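Local coordinates for AAEL008620-PA odorant-binding protein (Aedes aegypti, PDB 5V13) that binds juvenile hormone specifically in mosquito hemolymph, as a secreted member of the odorant-binding protein family, at residues B[169-172]-B[173-177]. Sequence-based numbering, arbitrary orientation.
Sequences FVDF and CEKRT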
ATOM      1  N   PHE B 169      14.357   0.760  -4.168  1.00 15.05           N
ATOM      2  CA  PHE B 169      14.911   1.138  -2.877  1.00 15.26           C
ATOM      3  C   PHE B 169      15.239   2.624  -2.797  1.00 15.61           C
ATOM      4  O   PHE B 169      15.089   3.226  -1.728  1.00 16.51           O
ATOM      5  CB  PHE B 169      16.143   0.292  -2.539  1.00 13.36           C
ATOM      6  CG  PHE B 169      15.916  -0.604  -1.349  1.00 16.60           C
ATOM      7  CD1 PHE B 169      15.521  -0.061  -0.133  1.00 16.59           C
ATOM      8  CD2 PHE B 169      16.036  -1.978  -1.454  1.00 17.62           C
ATOM      9  CE1 PHE B 169      15.262  -0.871   0.963  1.00 17.97           C
ATOM     10  CE2 PHE B 169      15.777  -2.791  -0.365  1.00 15.22           C
ATOM     11  CZ  PHE B 169      15.387  -2.236   0.844  1.00 15.06           C
ATOM     12  N   VAL B 170      15.699   3.241  -3.885  1.00 11.58           N
ATOM     13  CA  VAL B 170      16.015   4.667  -3.773  1.00 15.21           C
ATOM     14  C   VAL B 170      14.758   5.463  -3.431  1.00 16.33           C
ATOM     15  O   VAL B 170      14.775   6.313  -2.530  1.00 12.95           O
ATOM     16  CB  VAL B 170      16.695   5.191  -5.048  1.00 16.90           C
ATOM     17  CG1 VAL B 170      16.794   6.732  -4.988  1.00 16.42           C
ATOM     18  CG2 VAL B 170      18.071   4.594  -5.169  1.00 15.26           C
ATOM     19  N   ASP B 171      13.645   5.167  -4.111  1.00 15.74           N
ATOM     20  CA  ASP B 171      12.369   5.824  -3.820  1.00 19.34           C
ATOM     21  C   ASP B 171      11.961   5.625  -2.366  1.00 20.48           C
ATOM     22  O   ASP B 171      11.504   6.566  -1.701  1.00 14.80           O
ATOM     23  CB  ASP B 171      11.272   5.281  -4.742  1.00 17.11           C
ATOM     24  CG  ASP B 171       9.899   5.909  -4.459  1.00 23.00           C
ATOM     25  OD1 ASP B 171       9.709   7.093  -4.799  1.00 25.14           O
ATOM     26  OD2 ASP B 171       9.014   5.230  -3.895  1.00 22.16           O
ATOM     27  N   PHE B 172      12.064   4.386  -1.877  1.00 13.88           N
ATOM     28  CA  PHE B 172      11.756   4.101  -0.479  1.00 15.81           C
ATOM     29  C   PHE B 172      12.615   4.946   0.454  1.00 13.65           C
ATOM     30  O   PHE B 172      12.121   5.523   1.432  1.00 11.23           O
ATOM     31  CB  PHE B 172      11.962   2.605  -0.216  1.00 19.15           C
ATOM     32  CG  PHE B 172      11.880   2.227   1.221  1.00 15.61           C
ATOM     33  CD1 PHE B 172      10.649   1.951   1.811  1.00 11.46           C
ATOM     34  CD2 PHE B 172      13.028   2.135   1.996  1.00 17.08           C
ATOM     35  CE1 PHE B 172      10.575   1.614   3.152  1.00 20.12           C
ATOM     36  CE2 PHE B 172      12.955   1.792   3.331  1.00 21.13           C
ATOM     37  CZ  PHE B 172      11.719   1.533   3.908  1.00 20.17           C
ATOM     38  N   CYS B 173      13.914   5.031   0.165  1.00 11.41           N
ATOM     39  CA  CYS B 173      14.820   5.750   1.055  1.00 15.79           C
ATOM     40  C   CYS B 173      14.614   7.257   0.971  1.00 18.52           C
ATOM     41  O   CYS B 173      14.736   7.954   1.985  1.00 14.65           O
ATOM     42  CB  CYS B 173      16.258   5.378   0.737  1.00 18.44           C
ATOM     43  SG  CYS B 173      16.559   3.649   1.116  1.00 19.40           S
ATOM     44  N   GLU B 174      14.310   7.774  -0.229  1.00 13.50           N
ATOM     45  CA  GLU B 174      13.994   9.195  -0.385  1.00 14.73           C
ATOM     46  C   GLU B 174      12.814   9.604   0.493  1.00 12.76           C
ATOM     47  O   GLU B 174      12.849  10.643   1.163  1.00 17.67           O
ATOM     48  CB  GLU B 174      13.679   9.509  -1.847  1.00 14.65           C
ATOM     49  CG  GLU B 174      14.874   9.556  -2.773  1.00 16.01           C
ATOM     50  CD  GLU B 174      14.475   9.921  -4.199  1.00 24.89           C
ATOM     51  OE1 GLU B 174      13.722   9.146  -4.823  1.00 31.82           O
ATOM     52  OE2 GLU B 174      14.896  10.991  -4.688  1.00 30.08           O
ATOM     53  N   LYS B 175      11.738   8.821   0.460  1.00 13.53           N
ATOM     54  CA  LYS B 175      10.569   9.116   1.281  1.00 15.75           C
ATOM     55  C   LYS B 175      10.897   9.033   2.768  1.00 18.65           C
ATOM     56  O   LYS B 175      10.526   9.922   3.552  1.00 15.99           O
ATOM     57  CB  LYS B 175       9.429   8.154   0.921  1.00 17.06           C
ATOM     58  CG  LYS B 175       8.761   8.485  -0.419  1.00 18.10           C
ATOM     59  CD  LYS B 175       7.942   7.312  -0.948  1.00 27.18           C
ATOM     60  CE  LYS B 175       6.675   7.072  -0.134  1.00 32.90           C
ATOM     61  NZ  LYS B 175       5.959   5.827  -0.583  1.00 35.02           N
ATOM     62  N   ARG B 176      11.587   7.962   3.178  1.00 12.29           N
ATOM     63  CA  ARG B 176      11.853   7.725   4.597  1.00 13.01           C
ATOM     64  C   ARG B 176      12.679   8.842   5.212  1.00 18.62           C
ATOM     65  O   ARG B 176      12.513   9.159   6.399  1.00 16.78           O
ATOM     66  CB  ARG B 176      12.571   6.377   4.765  1.00 14.42           C
ATOM     67  CG  ARG B 176      13.004   6.037   6.190  1.00 17.26           C
ATOM     68  CD  ARG B 176      13.611   4.636   6.234  1.00 24.90           C
ATOM     69  NE  ARG B 176      13.992   4.233   7.585  1.00 35.00           N
ATOM     70  CZ  ARG B 176      13.193   3.583   8.428  1.00 41.12           C
ATOM     71  NH1 ARG B 176      11.956   3.263   8.069  1.00 40.55           N
ATOM     72  NH2 ARG B 176      13.635   3.250   9.634  1.00 40.10           N
ATOM     73  N   THR B 177      13.562   9.462   4.431  1.00 16.63           N
ATOM     74  CA  THR B 177      14.415  10.524   4.950  1.00 19.89           C
ATOM     75  C   THR B 177      13.979  11.917   4.504  1.00 20.89           C
ATOM     76  O   THR B 177      14.660  12.895   4.832  1.00 23.50           O
ATOM     77  CB  THR B 177      15.874  10.273   4.543  1.00 22.81           C
ATOM     78  OG1 THR B 177      15.986  10.313   3.119  1.00 22.29           O
ATOM     79  CG2 THR B 177      16.332   8.910   5.023  1.00 20.83           C
TER
HETATM   80  O   HOH W   1      10.989   9.325  -4.860  1.00 41.02           O
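The sulfur of Cys173 touches two phenylalanines, SG lying 4.0 Å from Phe169 CD1 and 3.9 Å from Phe172 CD2. It lies at the edge of the Phe172 ring and meets the Phe169 ring obliquely. The backbone N of Cys173 donates to Phe169 O (2.9 Å), the first of five successive i+4 to i bonds, the last from Thr177 N to Cys173 O. Glu174 runs obliquely past Val170, its CG and carboxylate beside CG1. Its OE1 and Asp171 OD1 both accept from one water, at 2.7 and 2.6 Å, and this shared donor probably eases the closeness of two acidic groups. OE2 turns to Trp181 N and to Lys180 of a neighbouring subunit, and Asp171 OD2 is bonded by Gln167. CG of Lys175 lies beside its own backbone N (chi1 -74°), which brings CD to 3.8 Å from Asp171 OD2; the next bend (chi3 71°) turns the chain, and NZ stays beyond salt-bridge distance. Arg176 extends alongside Phe172, CD 4.1 Å from CE2, with guanidinium and ring planes only 16° apart. Thr177 OG1 turns back to Cys173 O (2.9 Å), which receives Thr177 N from the opposite face of its plane. This is a short alpha-helix with Cys sulfur-aromatic contacts, where the Cys173-Cys195 disulfide joins helix 169-177 to helix 190-199, in keeping with the disulfide-braced helical fold of the odorant-binding protein family.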